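Local coordinates for sensor protein kinase WalK (Staphylococcus aureus, PDB 4YWZ), which is a histidine kinase whose extracellular receptor domain, of the Cache clan, probably senses signals outside the cell for an essential two-component system, at residues 17-22 / 134-139; 32-37 / 124-129. The protein carries 1 engineered substitution. All coordinates share one frame; numbering follows the deposited sequence.

Overall arrangement
Both contacts lay helix 7-37 against one face of the antiparallel sheet, on strands that are neighbours in it. Contact 1 uses the earlier part of the helix and strand 129-138; it is buried, close to the centre of the chain. Contact 2 uses the end of the helix, the end of strand 114-126 and the turn that follows it; it lies at the surface, its centre about 20 Å from that of contact 1. Chemistry follows place. Contact 1 is carried by isoleucines and one serine, contact 2 by a valine, a tyrosine and an aspartate with a bridging water. The two touch where Ile134 CD1 packs on Val124 CG2 at 3.7 Å.

Contact 1 (17-22 / 134-139); sequences KNITQY and IYIESK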
ATOM      1  N   LYS A  17       3.278   8.798   1.560  1.00 21.74           N
ATOM      2  CA  LYS A  17       2.087   9.688   1.351  1.00 22.11           C
ATOM      3  C   LYS A  17       0.881   9.056   1.891  1.00 21.71           C
ATOM      4  O   LYS A  17       0.057   9.648   2.613  1.00 25.35           O
ATOM      5  CB  LYS A  17       1.908  10.041  -0.092  1.00 25.37           C
ATOM      6  CG  LYS A  17       0.769  11.031  -0.345  1.00 35.40           C
ATOM      7  CD  LYS A  17       0.616  11.200  -1.875  1.00 38.24           C
ATOM      8  CE  LYS A  17      -0.556  12.105  -2.143  1.00 48.89           C
ATOM      9  NZ  LYS A  17      -0.743  12.239  -3.610  1.00 50.98           N
ATOM     10  N   ASN A  18       0.710   7.767   1.644  1.00 22.21           N
ATOM     11  CA  ASN A  18      -0.324   6.996   2.209  1.00 21.90           C
ATOM     12  C   ASN A  18      -0.460   6.960   3.778  1.00 21.36           C
ATOM     13  O   ASN A  18      -1.538   7.172   4.381  1.00 23.86           O
ATOM     14  CB  ASN A  18      -0.153   5.642   1.621  1.00 29.97           C
ATOM     15  CG  ASN A  18      -1.415   4.843   1.595  1.00 27.24           C
ATOM     16  OD1 ASN A  18      -2.429   5.218   0.921  1.00 22.94           O
ATOM     17  ND2 ASN A  18      -1.418   3.782   2.363  1.00 26.84           N
ATOM     18  N   ILE A  19       0.646   6.678   4.443  1.00 20.69           N
ATOM     19  CA  ILE A  19       0.742   6.706   5.890  1.00 19.40           C
ATOM     20  C   ILE A  19       0.345   8.145   6.351  1.00 19.32           C
ATOM     21  O   ILE A  19      -0.372   8.271   7.332  1.00 19.59           O
ATOM     22  CB  ILE A  19       2.134   6.371   6.373  1.00 20.29           C
ATOM     23  CG1 ILE A  19       2.548   4.897   6.098  1.00 22.98           C
ATOM     24  CG2 ILE A  19       2.290   6.664   7.850  1.00 21.27           C
ATOM     25  CD1 ILE A  19       1.587   3.870   6.559  1.00 27.13           C
ATOM     26  N   THR A  20       0.946   9.147   5.752  1.00 18.77           N
ATOM     27  CA  THR A  20       0.689  10.533   6.206  1.00 19.91           C
ATOM     28  C   THR A  20      -0.788  10.966   6.071  1.00 21.09           C
ATOM     29  O   THR A  20      -1.324  11.674   6.939  1.00 21.52           O
ATOM     30  CB  THR A  20       1.564  11.581   5.534  1.00 23.79           C
ATOM     31  OG1 THR A  20       1.265  11.671   4.160  1.00 30.66           O
ATOM     32  CG2 THR A  20       3.017  11.233   5.602  1.00 24.34           C
ATOM     33  N   GLN A  21      -1.453  10.548   4.979  1.00 21.74           N
ATOM     34  CA  GLN A  21      -2.864  10.901   4.798  1.00 22.71           C
ATOM     35  C   GLN A  21      -3.694  10.135   5.856  1.00 22.52           C
ATOM     36  O   GLN A  21      -4.643  10.691   6.424  1.00 23.32           O
ATOM     37  CB  GLN A  21      -3.276  10.613   3.357  1.00 22.35           C
ATOM     38  CG  GLN A  21      -2.677  11.544   2.367  1.00 26.49           C
ATOM     39  CD  GLN A  21      -2.978  11.174   0.922  1.00 31.30           C
ATOM     40  OE1 GLN A  21      -3.079  10.024   0.629  1.00 34.20           O
ATOM     41  NE2 GLN A  21      -3.077  12.155   0.038  1.00 35.88           N
ATOM     42  N   TYR A  22      -3.411   8.827   6.138  1.00 20.83           N
ATOM     43  CA  TYR A  22      -4.102   8.140   7.218  1.00 21.97           C
ATOM     44  C   TYR A  22      -3.870   8.833   8.576  1.00 24.01           C
ATOM     45  O   TYR A  22      -4.805   8.990   9.425  1.00 21.95           O
ATOM     46  CB  TYR A  22      -3.687   6.685   7.342  1.00 24.19           C
ATOM     47  CG  TYR A  22      -4.511   5.746   6.516  1.00 26.11           C
ATOM     48  CD1 TYR A  22      -5.798   5.388   6.896  1.00 25.03           C
ATOM     49  CD2 TYR A  22      -3.956   5.106   5.380  1.00 33.08           C
ATOM     50  CE1 TYR A  22      -6.608   4.540   6.063  1.00 28.37           C
ATOM     51  CE2 TYR A  22      -4.712   4.225   4.602  1.00 39.51           C
ATOM     52  CZ  TYR A  22      -6.042   3.931   4.948  1.00 36.24           C
ATOM     53  OH  TYR A  22      -6.798   3.034   4.125  1.00 34.07           O
ATOM     54  N   ILE A 134       1.288  11.759  17.871  1.00 16.49           N
ATOM     55  CA  ILE A 134       1.030  10.411  17.343  1.00 17.10           C
ATOM     56  C   ILE A 134       2.376   9.960  16.758  1.00 15.18           C
ATOM     57  O   ILE A 134       2.939  10.614  15.849  1.00 15.67           O
ATOM     58  CB  ILE A 134      -0.042  10.470  16.199  1.00 17.46           C
ATOM     59  CG1 ILE A 134      -1.409  10.821  16.799  1.00 18.63           C
ATOM     60  CG2 ILE A 134      -0.031   9.149  15.388  1.00 18.67           C
ATOM     61  CD1 ILE A 134      -2.417  11.274  15.732  1.00 23.96           C
ATOM     62  N   TYR A 135       2.932   8.852  17.253  1.00 16.95           N
ATOM     63  CA  TYR A 135       4.145   8.236  16.783  1.00 15.45           C
ATOM     64  C   TYR A 135       3.758   6.926  16.062  1.00 15.20           C
ATOM     65  O   TYR A 135       3.025   6.135  16.618  1.00 16.15           O
ATOM     66  CB  TYR A 135       4.971   7.872  18.024  1.00 16.55           C
ATOM     67  CG  TYR A 135       6.152   6.926  17.819  1.00 16.02           C
ATOM     68  CD1 TYR A 135       5.967   5.588  17.980  1.00 17.21           C
ATOM     69  CD2 TYR A 135       7.428   7.400  17.559  1.00 18.02           C
ATOM     70  CE1 TYR A 135       7.038   4.693  17.856  1.00 18.03           C
ATOM     71  CE2 TYR A 135       8.501   6.550  17.485  1.00 20.32           C
ATOM     72  CZ  TYR A 135       8.269   5.163  17.586  1.00 17.52           C
ATOM     73  OH  TYR A 135       9.300   4.234  17.439  1.00 21.22           O
ATOM     74  N   ILE A 136       4.234   6.767  14.861  1.00 13.96           N
ATOM     75  CA  ILE A 136       3.894   5.622  14.016  1.00 15.21           C
ATOM     76  C   ILE A 136       5.183   4.974  13.549  1.00 15.89           C
ATOM     77  O   ILE A 136       6.081   5.613  13.039  1.00 16.23           O
ATOM     78  CB  ILE A 136       3.066   6.027  12.833  1.00 15.53           C
ATOM     79  CG1 ILE A 136       1.764   6.625  13.278  1.00 17.40           C
ATOM     80  CG2 ILE A 136       2.826   4.835  11.901  1.00 17.08           C
ATOM     81  CD1 ILE A 136       0.952   7.183  12.148  1.00 20.32           C
ATOM     82  N   GLU A 137       5.261   3.634  13.751  1.00 14.75           N
ATOM     83  CA  GLU A 137       6.283   2.748  13.073  1.00 15.47           C
ATOM     84  C   GLU A 137       5.539   2.049  11.933  1.00 16.65           C
ATOM     85  O   GLU A 137       4.490   1.392  12.151  1.00 15.86           O
ATOM     86  CB  GLU A 137       6.888   1.696  14.006  1.00 16.03           C
ATOM     87  CG  GLU A 137       7.742   2.295  15.074  1.00 17.18           C
ATOM     88  CD  GLU A 137       8.395   1.245  16.043  1.00 18.88           C
ATOM     89  OE1 GLU A 137       8.213   0.017  15.789  1.00 21.77           O
ATOM     90  OE2 GLU A 137       8.914   1.736  17.073  1.00 21.52           O
ATOM     91  N   SER A 138       6.028   2.296  10.718  1.00 16.32           N
ATOM     92  CA  SER A 138       5.402   1.760   9.503  1.00 17.03           C
ATOM     93  C   SER A 138       6.370   0.857   8.794  1.00 17.74           C
ATOM     94  O   SER A 138       7.599   1.050   8.772  1.00 17.83           O
ATOM     95  CB  SER A 138       4.839   2.914   8.690  1.00 17.47           C
ATOM     96  OG  SER A 138       5.837   3.671   8.139  1.00 19.67           O
ATOM     97  N   LYS A 139       5.771  -0.151   8.141  1.00 17.84           N
ATOM     98  CA  LYS A 139       6.537  -1.271   7.553  1.00 18.21           C
ATOM     99  C   LYS A 139       7.045  -0.972   6.164  1.00 19.71           C
ATOM    100  O   LYS A 139       6.777  -1.689   5.147  1.00 20.19           O
ATOM    101  CB  LYS A 139       5.643  -2.488   7.566  1.00 18.27           C
ATOM    102  CG  LYS A 139       5.190  -2.985   8.916  1.00 18.54           C
ATOM    103  CD  LYS A 139       4.270  -4.155   8.804  1.00 20.14           C
ATOM    104  CE  LYS A 139       3.813  -4.555  10.178  1.00 23.92           C
ATOM    105  NZ  LYS A 139       2.925  -5.767  10.256  1.00 26.26           N
TER
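Ile19 reaches from the helix to Ser138 and Ile136 on the strand. All three are buried, and the Ile19 side chain makes every close approach between the segments. Ile19 CG1 lies 4.0 Å from Ser138 CB. Its CD1 reaches the same carbon, so the ethyl arm lies alongside the serine methylene. The arm gets there because CG1 stands beside the backbone N and anti to the carbonyl carbon (chi1 -67°). The methyl branch CG2 turns to the next inward residue of the strand. Ile19 CG2 comes 4.5 Å from Ile136 CG2, a looser methyl-to-methyl meeting. Backbones stay well apart, with Ile19 CA and Ser138 CA at 7.7 Å. Met56 and Ile59 also pack on Ile19, Ala23 lies on Ile136, and Phe15 touches Ser138. The Ser138 hydroxyl is buried, but its OG bonds to Trp118 O on the adjacent strand. The serine thus offers its carbon to the helix while its oxygen is satisfied within the sheet.

The helix side away from the strand is more polar and partly exposed, and meets the second subunit. Thr20 OG1 bonds to Lys17 O at 2.8 Å, tilted 28° from the carbonyl plane. That oxygen also accepts from Gln21 N, so two donors grip it. Asn18 and Gln21 both bond to Asn14 of the second subunit, so this side of the helix lies at the dimer interface. On the other sheet face, Tyr135 OH bonds to the anti lone pair of Glu137 OE2 at 2.6 Å. The arrangement is that of a long N-terminal helix packed on an antiparallel sheet of strand order 2-1-5-4-3, consistent with the PAS-like fold of extracellular Cache sensor domains.

Contact 2 (32-37 / 124-129); sequences KVYDEK and VKVDKK
Val126 points its side chain at the helix, between Tyr34 and Asp35. From CB its two methyls part. CG2, beside the backbone N, goes to Tyr34. Val126 CG2 lies 3.8 Å from Tyr34 CB. Val126 CG2 is also 4.0 Å from Tyr34 CG, oblique to the ring. The Tyr34 and Val126 side chains lie roughly perpendicular. CG1, anti to the backbone N (chi1 174°), goes to the aspartate. Val126 CG1 meets Asp35 OD1 at 3.5 Å. The Asp35 and Val126 side chains run antiparallel past one another.

A water links the two segments at the exposed side of the contact. The water lies 3.1 Å from Asp35 OD1 and accepts from Asp127 N at 2.8 Å. Asp127 starts the bend of a type I' turn from Val126 to Lys129. Val126 and Lys129 pair through both backbone bonds, which hold the hairpin end closed.

Ile131 of strand 129-138 packs on both Val126 and Tyr34. Ser39 and Ala42 of helix 39-42 also pack on Tyr34. The contact therefore joins the end of helix 7-37 to the hairpin between strands 114-126 and 129-138, with helix 39-42 alongside.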
ATOM      1  N   LYS A  32     -11.157  16.110  17.378  1.00 23.20           N
ATOM      2  CA  LYS A  32     -12.640  16.283  17.448  1.00 27.30           C
ATOM      3  C   LYS A  32     -13.163  15.738  18.745  1.00 27.83           C
ATOM      4  O   LYS A  32     -14.063  16.345  19.335  1.00 28.63           O
ATOM      5  CB  LYS A  32     -13.301  15.620  16.222  1.00 28.80           C
ATOM      6  CG  LYS A  32     -12.971  16.439  15.005  1.00 38.23           C
ATOM      7  CD  LYS A  32     -13.891  16.244  13.803  1.00 50.59           C
ATOM      8  CE  LYS A  32     -13.503  17.251  12.718  1.00 50.99           C
ATOM      9  NZ  LYS A  32     -13.970  16.820  11.373  1.00 61.45           N
ATOM     10  N   VAL A  33     -12.617  14.622  19.229  1.00 24.30           N
ATOM     11  CA  VAL A  33     -13.045  14.091  20.489  1.00 26.60           C
ATOM     12  C   VAL A  33     -12.760  15.046  21.661  1.00 30.54           C
ATOM     13  O   VAL A  33     -13.605  15.245  22.549  1.00 28.96           O
ATOM     14  CB  VAL A  33     -12.451  12.705  20.805  1.00 30.09           C
ATOM     15  CG1 VAL A  33     -13.121  12.167  22.023  1.00 35.45           C
ATOM     16  CG2 VAL A  33     -12.800  11.767  19.691  1.00 31.49           C
ATOM     17  N   TYR A  34     -11.589  15.694  21.632  1.00 25.68           N
ATOM     18  CA  TYR A  34     -11.304  16.759  22.632  1.00 24.02           C
ATOM     19  C   TYR A  34     -12.274  17.961  22.546  1.00 24.29           C
ATOM     20  O   TYR A  34     -12.773  18.412  23.578  1.00 26.01           O
ATOM     21  CB  TYR A  34      -9.884  17.255  22.431  1.00 23.90           C
ATOM     22  CG  TYR A  34      -8.869  16.375  23.140  1.00 25.74           C
ATOM     23  CD1 TYR A  34      -8.540  15.141  22.626  1.00 26.31           C
ATOM     24  CD2 TYR A  34      -8.272  16.759  24.270  1.00 26.07           C
ATOM     25  CE1 TYR A  34      -7.634  14.284  23.285  1.00 30.50           C
ATOM     26  CE2 TYR A  34      -7.346  15.941  24.947  1.00 29.49           C
ATOM     27  CZ  TYR A  34      -7.030  14.707  24.440  1.00 28.92           C
ATOM     28  OH  TYR A  34      -6.090  13.939  25.133  1.00 37.63           O
ATOM     29  N   ASP A  35     -12.549  18.413  21.336  1.00 26.03           N
ATOM     30  CA  ASP A  35     -13.453  19.579  21.087  1.00 27.81           C
ATOM     31  C   ASP A  35     -14.844  19.217  21.602  1.00 33.38           C
ATOM     32  O   ASP A  35     -15.562  20.054  22.132  1.00 31.99           O
ATOM     33  CB  ASP A  35     -13.573  19.894  19.642  1.00 28.80           C
ATOM     34  CG  ASP A  35     -12.329  20.518  19.033  1.00 31.14           C
ATOM     35  OD1 ASP A  35     -11.586  21.183  19.749  1.00 34.57           O
ATOM     36  OD2 ASP A  35     -12.213  20.389  17.796  1.00 42.23           O
ATOM     37  N   GLU A  36     -15.202  17.935  21.538  1.00 30.40           N
ATOM     38  CA  GLU A  36     -16.571  17.569  21.877  1.00 34.93           C
ATOM     39  C   GLU A  36     -16.742  17.225  23.314  1.00 31.96           C
ATOM     40  O   GLU A  36     -17.780  17.593  23.901  1.00 32.16           O
ATOM     41  CB  GLU A  36     -17.063  16.450  20.995  1.00 38.93           C
ATOM     42  CG  GLU A  36     -17.281  16.922  19.555  1.00 49.98           C
ATOM     43  CD  GLU A  36     -17.762  15.814  18.610  1.00 61.80           C
ATOM     44  OE1 GLU A  36     -18.196  14.734  19.110  1.00 65.11           O
ATOM     45  OE2 GLU A  36     -17.691  16.038  17.373  1.00 62.29           O
ATOM     46  N   LYS A  37     -15.784  16.508  23.914  1.00 26.46           N
ATOM     47  CA  LYS A  37     -15.904  15.917  25.245  1.00 29.20           C
ATOM     48  C   LYS A  37     -15.084  16.547  26.341  1.00 29.92           C
ATOM     49  O   LYS A  37     -15.304  16.235  27.540  1.00 30.18           O
ATOM     50  CB  LYS A  37     -15.505  14.438  25.181  1.00 29.16           C
ATOM     51  CG  LYS A  37     -16.396  13.619  24.196  1.00 29.12           C
ATOM     52  CD  LYS A  37     -16.364  12.140  24.526  1.00 33.07           C
ATOM     53  CE  LYS A  37     -17.285  11.367  23.578  1.00 36.90           C
ATOM     54  NZ  LYS A  37     -17.161   9.921  23.909  1.00 35.97           N
ATOM     55  N   VAL A 124      -0.711  16.358  17.667  1.00 18.33           N
ATOM     56  CA  VAL A 124      -2.159  16.531  17.821  1.00 19.56           C
ATOM     57  C   VAL A 124      -2.381  17.927  18.399  1.00 19.41           C
ATOM     58  O   VAL A 124      -1.796  18.235  19.414  1.00 18.34           O
ATOM     59  CB  VAL A 124      -2.841  15.464  18.642  1.00 21.88           C
ATOM     60  CG1 VAL A 124      -4.338  15.699  18.690  1.00 23.94           C
ATOM     61  CG2 VAL A 124      -2.494  14.075  18.089  1.00 27.06           C
ATOM     62  N   LYS A 125      -3.139  18.757  17.650  1.00 20.39           N
ATOM     63  CA  LYS A 125      -3.442  20.168  18.114  1.00 19.90           C
ATOM     64  C   LYS A 125      -4.905  20.295  18.384  1.00 22.43           C
ATOM     65  O   LYS A 125      -5.752  19.776  17.617  1.00 23.47           O
ATOM     66  CB  LYS A 125      -3.014  21.193  17.107  1.00 21.31           C
ATOM     67  CG  LYS A 125      -1.516  21.220  16.866  1.00 21.46           C
ATOM     68  CD  LYS A 125      -1.144  22.251  15.891  1.00 25.78           C
ATOM     69  CE  LYS A 125       0.338  22.324  15.753  1.00 28.78           C
ATOM     70  NZ  LYS A 125       0.695  23.321  14.715  1.00 31.34           N
ATOM     71  N   VAL A 126      -5.255  20.950  19.506  1.00 19.23           N
ATOM     72  CA  VAL A 126      -6.627  21.266  19.805  1.00 19.92           C
ATOM     73  C   VAL A 126      -6.594  22.799  20.069  1.00 19.49           C
ATOM     74  O   VAL A 126      -5.741  23.273  20.810  1.00 19.79           O
ATOM     75  CB  VAL A 126      -7.074  20.600  21.050  1.00 22.38           C
ATOM     76  CG1 VAL A 126      -8.497  21.050  21.443  1.00 23.12           C
ATOM     77  CG2 VAL A 126      -6.955  19.084  20.863  1.00 23.15           C
ATOM     78  N   ASP A 127      -7.463  23.512  19.364  1.00 22.24           N
ATOM     79  CA  ASP A 127      -7.439  25.006  19.463  1.00 23.94           C
ATOM     80  C   ASP A 127      -6.098  25.563  19.223  1.00 24.96           C
ATOM     81  O   ASP A 127      -5.683  26.479  19.919  1.00 24.90           O
ATOM     82  CB  ASP A 127      -8.029  25.404  20.811  1.00 26.57           C
ATOM     83  CG  ASP A 127      -8.338  26.942  20.931  1.00 31.98           C
ATOM     84  OD1 ASP A 127      -8.750  27.441  19.885  1.00 31.99           O
ATOM     85  OD2 ASP A 127      -8.063  27.607  21.988  1.00 31.21           O
ATOM     86  N   LYS A 128      -5.411  25.025  18.196  1.00 23.63           N
ATOM     87  CA  LYS A 128      -4.066  25.395  17.784  1.00 26.36           C
ATOM     88  C   LYS A 128      -2.929  25.062  18.726  1.00 26.44           C
ATOM     89  O   LYS A 128      -1.810  25.464  18.411  1.00 29.83           O
ATOM     90  CB  LYS A 128      -3.948  26.908  17.548  1.00 33.78           C
ATOM     91  CG  LYS A 128      -5.137  27.531  16.860  1.00 43.81           C
ATOM     92  CD  LYS A 128      -5.087  27.294  15.374  1.00 50.65           C
ATOM     93  CE  LYS A 128      -5.849  28.405  14.656  1.00 58.10           C
ATOM     94  NZ  LYS A 128      -6.737  27.790  13.622  1.00 65.82           N
ATOM     95  N   LYS A 129      -3.154  24.421  19.848  1.00 23.11           N
ATOM     96  CA  LYS A 129      -2.134  24.067  20.787  1.00 23.79           C
ATOM     97  C   LYS A 129      -1.872  22.567  20.725  1.00 20.52           C
ATOM     98  O   LYS A 129      -2.794  21.760  20.745  1.00 21.25           O
ATOM     99  CB  LYS A 129      -2.498  24.389  22.221  1.00 25.50           C
ATOM    100  CG  LYS A 129      -2.517  25.913  22.520  1.00 35.92           C
ATOM    101  CD  LYS A 129      -2.114  26.133  23.986  1.00 41.52           C
ATOM    102  CE  LYS A 129      -1.718  27.565  24.223  1.00 43.80           C
ATOM    103  NZ  LYS A 129      -2.731  28.419  23.563  1.00 37.76           N
TER
HETATM  104  O   HOH W   1      -9.508  22.357  17.820  1.00 26.41           O